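Local coordinates for periplasmic oligopeptide-binding protein (Burkholderia pseudomallei, PDB 3ZS6) that probably binds oligopeptides in the periplasm for uptake by an ABC transport system, and holds a peptide in this structure, at residues P271-K276 against V399-D404; D418-G423 against L462-Y467. All coordinates share one frame; numbering follows the deposited sequence.

How the contacts relate
Leaving strand 260-266, the chain enters the turn 271-276, which contact 1 joins to 399-404 at the start of strand 401-407, closing a long loop of 122 intervening residues. Contact 2 follows in series, neither nested in contact 1 nor crossing it: 418-423, just after helix 414-417, meets the last turn of helix 449-464 across a largely helical loop of 38 residues. The chain then runs into strand 470-480, which, like 401-407, pairs with 260-266. The contact centres lie about 14 Å apart. Arg279 of helix 276-285 joins them, donating hydrogen bonds to Leu273 O in contact 1 and Asp466 O in contact 2, while Lys276 packs against Asp466.

Contact 1. Residues P271-K276 against V399-D404; sequences PALKDK and VQIARD
The peptide plane between Gln400 and Ile401 presents one face to Leu273: CD1 lies well out of that plane, displaced to the carbonyl side, with Leu273 CD1 at 3.4 Å from Gln400 O. The methyl stands above the plane and past the oxygen, not over the C-O bond (C-O...CD1 about 111°). The second flat group, the Gln400 carboxamide, is engaged by polar partners: OE1 accepts from Thr352 N, and NE2 donates to Asp270 OD2. Asp270 also receives the N-H groups of Ala272 and Leu273 on OD1, so one carboxylate positions both the turn and the glutamine beside it. Leu273 CB points toward 399-404, and CG stands beside the backbone N, opposite the carbonyl carbon (chi1 -61°). One branch, CD1, does the touching, against Gln400 CB at 4.4 Å and against Ile401 CG1 at 4.3 Å. The contact is small, methyl against carbonyl and methyl against Ile401, and both Leu273 and Ile401 are buried. Phe351 of strand 350-356 packs on the same leucine, while Leu353 and Leu266 pack on Ile401. Strand 401-407 here runs between 260-266, antiparallel, and 350-356, parallel, within the mixed sheet of an alpha/beta lobe of the type II periplasmic binding protein fold. Leu273 therefore lays the loop leaving strand 260-266 against the beginning of its neighbour. The loop is a type I turn from Ala272 to Asp275, closed by Asp275 N to Ala272 O at 3.0 Å; Asp275 then serves as N-cap of helix 276-285 and forms a salt bridge with Arg277. Farther along the strand, Arg403 NH1 makes a salt bridge to the backbone of the bound peptide, and Asp404 packs on one of the peptide's apolar side chains.

Contact 2. Residues D418-G423 against L462-Y467; sequences DLIRCG and LAMNDY
Ile420 carries this contact from 418-423, its CD1 meeting both Ala463 and Met464. Two residues earlier, Asp418 OD1 takes a nearly straight bond from Arg421 NH2 (2.9 Å, N-H...O angle 173°). The carboxylate oxygen lies in the guanidinium plane, at its edge, and this salt bridge ties the two ends of the turn holding Ile420. At Ile420 itself, CG1 is wedged between the backbone N and the carbonyl carbon (chi1 49°) and the chain extends beyond it, setting CD1 at 3.6 Å from Ala463 CB. Ile420 CD1 also comes to 4.5 Å from Met464 CE, a looser touch than that on Ala463. All three apolar residues are buried. Next, Arg421 turns NH1 to Glu106, so its guanidinium bridges two acids. Cys422 follows, its N bonded to Asp437 OD2 and its SG in the disulfide with Cys432. On the other side, past the last helical residues, a type I turn runs from Met464 to Tyr467, and Tyr467 takes a positive phi. The arrangement is a helix C-terminus seated on a loop closed by a disulfide, in a type II periplasmic binding protein fold, as in the family 5 solute-binding proteins.

Contact 1. Residues P271-K276 against V399-D404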
ATOM      1  N   PRO A 271      21.660   1.558 -17.005  1.00 27.71           N
ATOM      2  CA  PRO A 271      22.672   0.889 -17.835  1.00 28.16           C
ATOM      3  C   PRO A 271      23.408  -0.239 -17.101  1.00 27.08           C
ATOM      4  O   PRO A 271      23.847  -1.178 -17.748  1.00 23.55           O
ATOM      5  CB  PRO A 271      23.634   2.027 -18.189  1.00 34.04           C
ATOM      6  CG  PRO A 271      22.787   3.257 -18.127  1.00 33.43           C
ATOM      7  CD  PRO A 271      21.842   3.020 -16.983  1.00 20.36           C
ATOM      8  N   ALA A 272      23.533  -0.155 -15.780  1.00 24.81           N
ATOM      9  CA  ALA A 272      24.133  -1.244 -15.007  1.00 23.56           C
ATOM     10  C   ALA A 272      23.065  -2.129 -14.349  1.00 23.11           C
ATOM     11  O   ALA A 272      23.172  -3.361 -14.352  1.00 21.31           O
ATOM     12  CB  ALA A 272      25.086  -0.688 -13.956  1.00 20.35           C
ATOM     13  N   LEU A 273      22.035  -1.501 -13.792  1.00 16.10           N
ATOM     14  CA  LEU A 273      20.998  -2.245 -13.076  1.00 17.22           C
ATOM     15  C   LEU A 273      20.113  -3.054 -14.017  1.00 16.47           C
ATOM     16  O   LEU A 273      19.382  -3.940 -13.582  1.00 19.28           O
ATOM     17  CB  LEU A 273      20.161  -1.305 -12.198  1.00 16.04           C
ATOM     18  CG  LEU A 273      20.921  -0.559 -11.097  1.00 17.06           C
ATOM     19  CD1 LEU A 273      20.023   0.463 -10.408  1.00 18.56           C
ATOM     20  CD2 LEU A 273      21.549  -1.520 -10.070  1.00 11.83           C
ATOM     21  N   LYS A 274      20.196  -2.767 -15.312  1.00 18.59           N
ATOM     22  CA  LYS A 274      19.481  -3.561 -16.299  1.00 22.31           C
ATOM     23  C   LYS A 274      20.039  -4.982 -16.369  1.00 22.02           C
ATOM     24  O   LYS A 274      19.390  -5.886 -16.892  1.00 18.33           O
ATOM     25  CB  LYS A 274      19.547  -2.907 -17.683  1.00 22.24           C
ATOM     26  CG  LYS A 274      20.934  -2.951 -18.328  1.00 18.33           C
ATOM     27  CD  LYS A 274      20.874  -2.419 -19.756  1.00 22.84           C
ATOM     28  CE  LYS A 274      22.210  -2.582 -20.475  1.00 33.33           C
ATOM     29  NZ  LYS A 274      22.104  -2.223 -21.919  1.00 37.57           N
ATOM     30  N   ASP A 275      21.245  -5.180 -15.848  1.00 20.16           N
ATOM     31  CA  ASP A 275      21.863  -6.506 -15.858  1.00 18.08           C
ATOM     32  C   ASP A 275      21.511  -7.272 -14.583  1.00 21.17           C
ATOM     33  O   ASP A 275      21.897  -6.883 -13.482  1.00 24.78           O
ATOM     34  CB  ASP A 275      23.388  -6.394 -16.022  1.00 20.09           C
ATOM     35  CG  ASP A 275      24.064  -7.752 -16.216  1.00 27.66           C
ATOM     36  OD1 ASP A 275      23.583  -8.757 -15.649  1.00 29.34           O
ATOM     37  OD2 ASP A 275      25.088  -7.812 -16.935  1.00 29.35           O
ATOM     38  N   LYS A 276      20.771  -8.361 -14.748  1.00 23.27           N
ATOM     39  CA  LYS A 276      20.330  -9.201 -13.635  1.00 25.86           C
ATOM     40  C   LYS A 276      21.474  -9.609 -12.700  1.00 21.84           C
ATOM     41  O   LYS A 276      21.283  -9.746 -11.488  1.00 20.08           O
ATOM     42  CB  LYS A 276      19.610 -10.435 -14.202  1.00 35.72           C
ATOM     43  CG  LYS A 276      19.521 -11.650 -13.292  1.00 42.39           C
ATOM     44  CD  LYS A 276      19.102 -12.876 -14.108  1.00 46.22           C
ATOM     45  CE  LYS A 276      18.821 -14.093 -13.235  1.00 51.46           C
ATOM     46  NZ  LYS A 276      19.995 -14.515 -12.417  1.00 57.30           N
ATOM     47  N   VAL A 399      15.344   8.035 -10.075  1.00 18.89           N
ATOM     48  CA  VAL A 399      16.192   7.551  -8.993  1.00 14.86           C
ATOM     49  C   VAL A 399      16.700   6.174  -9.410  1.00 18.87           C
ATOM     50  O   VAL A 399      16.048   5.488 -10.199  1.00 18.05           O
ATOM     51  CB  VAL A 399      15.403   7.458  -7.660  1.00 15.21           C
ATOM     52  CG1 VAL A 399      15.158   8.856  -7.078  1.00 11.37           C
ATOM     53  CG2 VAL A 399      14.073   6.735  -7.869  1.00 14.57           C
ATOM     54  N   GLN A 400      17.856   5.774  -8.887  1.00 17.50           N
ATOM     55  CA  GLN A 400      18.501   4.526  -9.298  1.00 15.58           C
ATOM     56  C   GLN A 400      18.193   3.394  -8.322  1.00 15.21           C
ATOM     57  O   GLN A 400      17.710   2.335  -8.709  1.00 13.58           O
ATOM     58  CB  GLN A 400      20.017   4.723  -9.389  1.00 18.75           C
ATOM     59  CG  GLN A 400      20.456   5.645 -10.504  1.00 23.09           C
ATOM     60  CD  GLN A 400      21.962   5.783 -10.566  1.00 26.49           C
ATOM     61  OE1 GLN A 400      22.589   6.271  -9.621  1.00 22.75           O
ATOM     62  NE2 GLN A 400      22.557   5.334 -11.673  1.00 20.20           N
ATOM     63  N   ILE A 401      18.508   3.625  -7.055  1.00 13.75           N
ATOM     64  CA  ILE A 401      18.135   2.720  -5.982  1.00 14.19           C
ATOM     65  C   ILE A 401      17.317   3.566  -5.029  1.00 18.09           C
ATOM     66  O   ILE A 401      17.715   4.685  -4.703  1.00 16.44           O
ATOM     67  CB  ILE A 401      19.370   2.177  -5.241  1.00 13.95           C
ATOM     68  CG1 ILE A 401      20.354   1.540  -6.231  1.00 18.19           C
ATOM     69  CG2 ILE A 401      18.947   1.197  -4.162  1.00 11.39           C
ATOM     70  CD1 ILE A 401      21.602   0.945  -5.581  1.00 20.50           C
ATOM     71  N   ALA A 402      16.166   3.059  -4.603  1.00 15.35           N
ATOM     72  CA  ALA A 402      15.258   3.870  -3.794  1.00 12.98           C
ATOM     73  C   ALA A 402      14.549   3.051  -2.718  1.00 10.82           C
ATOM     74  O   ALA A 402      14.204   1.889  -2.930  1.00 13.65           O
ATOM     75  CB  ALA A 402      14.240   4.585  -4.685  1.00  7.36           C
ATOM     76  N   ARG A 403      14.363   3.665  -1.553  1.00 12.60           N
ATOM     77  CA  ARG A 403      13.572   3.064  -0.486  1.00  6.79           C
ATOM     78  C   ARG A 403      12.137   2.870  -1.011  1.00 12.57           C
ATOM     79  O   ARG A 403      11.538   3.792  -1.588  1.00  9.99           O
ATOM     80  CB  ARG A 403      13.587   3.966   0.753  1.00  9.11           C
ATOM     81  CG  ARG A 403      13.331   3.226   2.080  1.00 14.17           C
ATOM     82  CD  ARG A 403      11.907   2.669   2.135  1.00 16.14           C
ATOM     83  NE  ARG A 403      10.924   3.742   2.149  1.00 14.47           N
ATOM     84  CZ  ARG A 403       9.601   3.563   2.154  1.00 20.98           C
ATOM     85  NH1 ARG A 403       9.085   2.339   2.135  1.00 12.11           N
ATOM     86  NH2 ARG A 403       8.789   4.617   2.180  1.00 14.48           N
ATOM     87  N   ASP A 404      11.600   1.669  -0.839  1.00  7.92           N
ATOM     88  CA  ASP A 404      10.229   1.383  -1.264  1.00  8.43           C
ATOM     89  C   ASP A 404       9.593   0.410  -0.271  1.00 14.64           C
ATOM     90  O   ASP A 404      10.224   0.017   0.708  1.00 11.60           O
ATOM     91  CB  ASP A 404      10.202   0.802  -2.679  1.00 12.90           C
ATOM     92  CG  ASP A 404       8.920   1.162  -3.447  1.00 20.53           C
ATOM     93  OD1 ASP A 404       7.833   1.223  -2.835  1.00 18.31           O
ATOM     94  OD2 ASP A 404       9.004   1.379  -4.672  1.00 18.52           O
TER

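Contact 2. Residues D418-G423 against L462-Y467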
ATOM      1  N   ASP A 418       1.167  -6.924  -8.600  1.00 10.31           N
ATOM      2  CA  ASP A 418       1.010  -5.573  -9.148  1.00 16.69           C
ATOM      3  C   ASP A 418       2.344  -4.827  -9.231  1.00 15.09           C
ATOM      4  O   ASP A 418       2.460  -3.822  -9.935  1.00 16.06           O
ATOM      5  CB  ASP A 418       0.006  -4.747  -8.330  1.00 19.60           C
ATOM      6  CG  ASP A 418      -1.441  -5.090  -8.652  1.00 22.08           C
ATOM      7  OD1 ASP A 418      -1.704  -5.562  -9.779  1.00 18.51           O
ATOM      8  OD2 ASP A 418      -2.317  -4.877  -7.786  1.00 20.66           O
ATOM      9  N   LEU A 419       3.350  -5.313  -8.513  1.00 10.15           N
ATOM     10  CA  LEU A 419       4.674  -4.675  -8.527  1.00 12.37           C
ATOM     11  C   LEU A 419       5.564  -5.116  -9.685  1.00 15.33           C
ATOM     12  O   LEU A 419       6.552  -4.446 -10.002  1.00 10.88           O
ATOM     13  CB  LEU A 419       5.420  -4.970  -7.226  1.00 12.04           C
ATOM     14  CG  LEU A 419       4.757  -4.497  -5.938  1.00 18.92           C
ATOM     15  CD1 LEU A 419       5.574  -4.959  -4.733  1.00 14.83           C
ATOM     16  CD2 LEU A 419       4.580  -2.972  -5.953  1.00 13.10           C
ATOM     17  N   ILE A 420       5.232  -6.242 -10.311  1.00 11.47           N
ATOM     18  CA  ILE A 420       6.136  -6.841 -11.287  1.00 13.80           C
ATOM     19  C   ILE A 420       5.493  -7.249 -12.616  1.00 19.71           C
ATOM     20  O   ILE A 420       6.204  -7.626 -13.547  1.00 13.32           O
ATOM     21  CB  ILE A 420       6.867  -8.066 -10.693  1.00 15.47           C
ATOM     22  CG1 ILE A 420       5.865  -9.004 -10.013  1.00 16.35           C
ATOM     23  CG2 ILE A 420       7.939  -7.621  -9.698  1.00 10.22           C
ATOM     24  CD1 ILE A 420       6.439 -10.381  -9.679  1.00 21.60           C
ATOM     25  N   ARG A 421       4.165  -7.180 -12.706  1.00 18.94           N
ATOM     26  CA  ARG A 421       3.464  -7.474 -13.966  1.00 24.37           C
ATOM     27  C   ARG A 421       3.799  -6.431 -15.025  1.00 20.30           C
ATOM     28  O   ARG A 421       3.812  -5.236 -14.732  1.00 19.79           O
ATOM     29  CB  ARG A 421       1.936  -7.494 -13.766  1.00 21.95           C
ATOM     30  CG  ARG A 421       1.391  -8.757 -13.133  1.00 34.79           C
ATOM     31  CD  ARG A 421      -0.143  -8.788 -13.175  1.00 36.43           C
ATOM     32  NE  ARG A 421      -0.735  -7.589 -12.582  1.00 35.24           N
ATOM     33  CZ  ARG A 421      -1.140  -6.529 -13.278  1.00 32.11           C
ATOM     34  NH1 ARG A 421      -1.025  -6.510 -14.605  1.00 28.45           N
ATOM     35  NH2 ARG A 421      -1.666  -5.488 -12.651  1.00 23.17           N
ATOM     36  N   CYS A 422       4.060  -6.884 -16.252  1.00 22.62           N
ATOM     37  CA  CYS A 422       4.345  -5.985 -17.368  1.00 18.02           C
ATOM     38  C   CYS A 422       3.276  -4.911 -17.471  1.00 22.24           C
ATOM     39  O   CYS A 422       2.086  -5.215 -17.529  1.00 24.23           O
ATOM     40  CB  CYS A 422       4.367  -6.754 -18.694  1.00 21.94           C
ATOM     41  SG  CYS A 422       5.664  -7.994 -18.876  1.00 29.98           S
ATOM     42  N   GLY A 423       3.692  -3.652 -17.506  1.00 21.81           N
ATOM     43  CA  GLY A 423       2.743  -2.578 -17.749  1.00 22.60           C
ATOM     44  C   GLY A 423       1.851  -2.154 -16.589  1.00 25.12           C
ATOM     45  O   GLY A 423       1.057  -1.223 -16.737  1.00 23.43           O
ATOM     46  N   LEU A 462      10.043 -17.423 -10.157  1.00 23.71           N
ATOM     47  CA  LEU A 462      10.656 -17.110 -11.443  1.00 20.87           C
ATOM     48  C   LEU A 462      11.053 -15.639 -11.502  1.00 23.29           C
ATOM     49  O   LEU A 462      12.178 -15.300 -11.891  1.00 21.89           O
ATOM     50  CB  LEU A 462       9.705 -17.444 -12.594  1.00 23.85           C
ATOM     51  CG  LEU A 462      10.300 -17.295 -13.997  1.00 24.52           C
ATOM     52  CD1 LEU A 462      11.547 -18.160 -14.130  1.00 22.70           C
ATOM     53  CD2 LEU A 462       9.273 -17.649 -15.080  1.00 22.20           C
ATOM     54  N   ALA A 463      10.127 -14.768 -11.112  1.00 16.82           N
ATOM     55  CA  ALA A 463      10.408 -13.335 -11.072  1.00 13.60           C
ATOM     56  C   ALA A 463      11.552 -12.977 -10.118  1.00 12.16           C
ATOM     57  O   ALA A 463      12.412 -12.169 -10.458  1.00 15.83           O
ATOM     58  CB  ALA A 463       9.159 -12.559 -10.704  1.00 11.74           C
ATOM     59  N   MET A 464      11.549 -13.549  -8.914  1.00 17.66           N
ATOM     60  CA  MET A 464      12.545 -13.162  -7.909  1.00 21.27           C
ATOM     61  C   MET A 464      13.958 -13.634  -8.284  1.00 25.78           C
ATOM     62  O   MET A 464      14.950 -13.039  -7.860  1.00 21.67           O
ATOM     63  CB  MET A 464      12.161 -13.661  -6.511  1.00 19.71           C
ATOM     64  CG  MET A 464      10.910 -13.016  -5.923  1.00 21.27           C
ATOM     65  SD  MET A 464      10.989 -11.218  -5.782  1.00 22.12           S
ATOM     66  CE  MET A 464      10.191 -10.718  -7.307  1.00 17.90           C
ATOM     67  N   ASN A 465      14.046 -14.704  -9.071  1.00 25.28           N
ATOM     68  CA  ASN A 465      15.340 -15.147  -9.584  1.00 22.14           C
ATOM     69  C   ASN A 465      15.956 -14.112 -10.519  1.00 23.14           C
ATOM     70  O   ASN A 465      17.151 -14.153 -10.809  1.00 24.49           O
ATOM     71  CB  ASN A 465      15.225 -16.507 -10.272  1.00 29.85           C
ATOM     72  CG  ASN A 465      15.158 -17.654  -9.281  1.00 40.95           C
ATOM     73  OD1 ASN A 465      15.977 -17.747  -8.365  1.00 48.21           O
ATOM     74  ND2 ASN A 465      14.176 -18.527  -9.452  1.00 43.54           N
ATOM     75  N   ASP A 466      15.134 -13.169 -10.971  1.00 21.70           N
ATOM     76  CA  ASP A 466      15.617 -12.047 -11.774  1.00 19.80           C
ATOM     77  C   ASP A 466      16.000 -10.831 -10.916  1.00 18.15           C
ATOM     78  O   ASP A 466      16.565  -9.866 -11.419  1.00 18.41           O
ATOM     79  CB  ASP A 466      14.571 -11.655 -12.828  1.00 20.13           C
ATOM     80  CG  ASP A 466      14.506 -12.648 -13.997  1.00 25.41           C
ATOM     81  OD1 ASP A 466      15.430 -13.479 -14.133  1.00 27.44           O
ATOM     82  OD2 ASP A 466      13.538 -12.590 -14.784  1.00 26.34           O
ATOM     83  N   TYR A 467      15.692 -10.886  -9.620  1.00 18.62           N
ATOM     84  CA  TYR A 467      16.003  -9.783  -8.694  1.00 14.63           C
ATOM     85  C   TYR A 467      15.648  -8.404  -9.248  1.00 19.25           C
ATOM     86  O   TYR A 467      16.477  -7.497  -9.261  1.00 20.35           O
ATOM     87  CB  TYR A 467      17.473  -9.855  -8.253  1.00 18.87           C
ATOM     88  CG  TYR A 467      17.760 -11.176  -7.595  1.00 18.75           C
ATOM     89  CD1 TYR A 467      17.500 -11.361  -6.251  1.00 18.62           C
ATOM     90  CD2 TYR A 467      18.213 -12.266  -8.336  1.00 24.82           C
ATOM     91  CE1 TYR A 467      17.716 -12.576  -5.645  1.00 28.83           C
ATOM     92  CE2 TYR A 467      18.440 -13.488  -7.737  1.00 19.74           C
ATOM     93  CZ  TYR A 467      18.188 -13.634  -6.387  1.00 25.64           C
ATOM     94  OH  TYR A 467      18.401 -14.839  -5.763  1.00 34.71           O
TER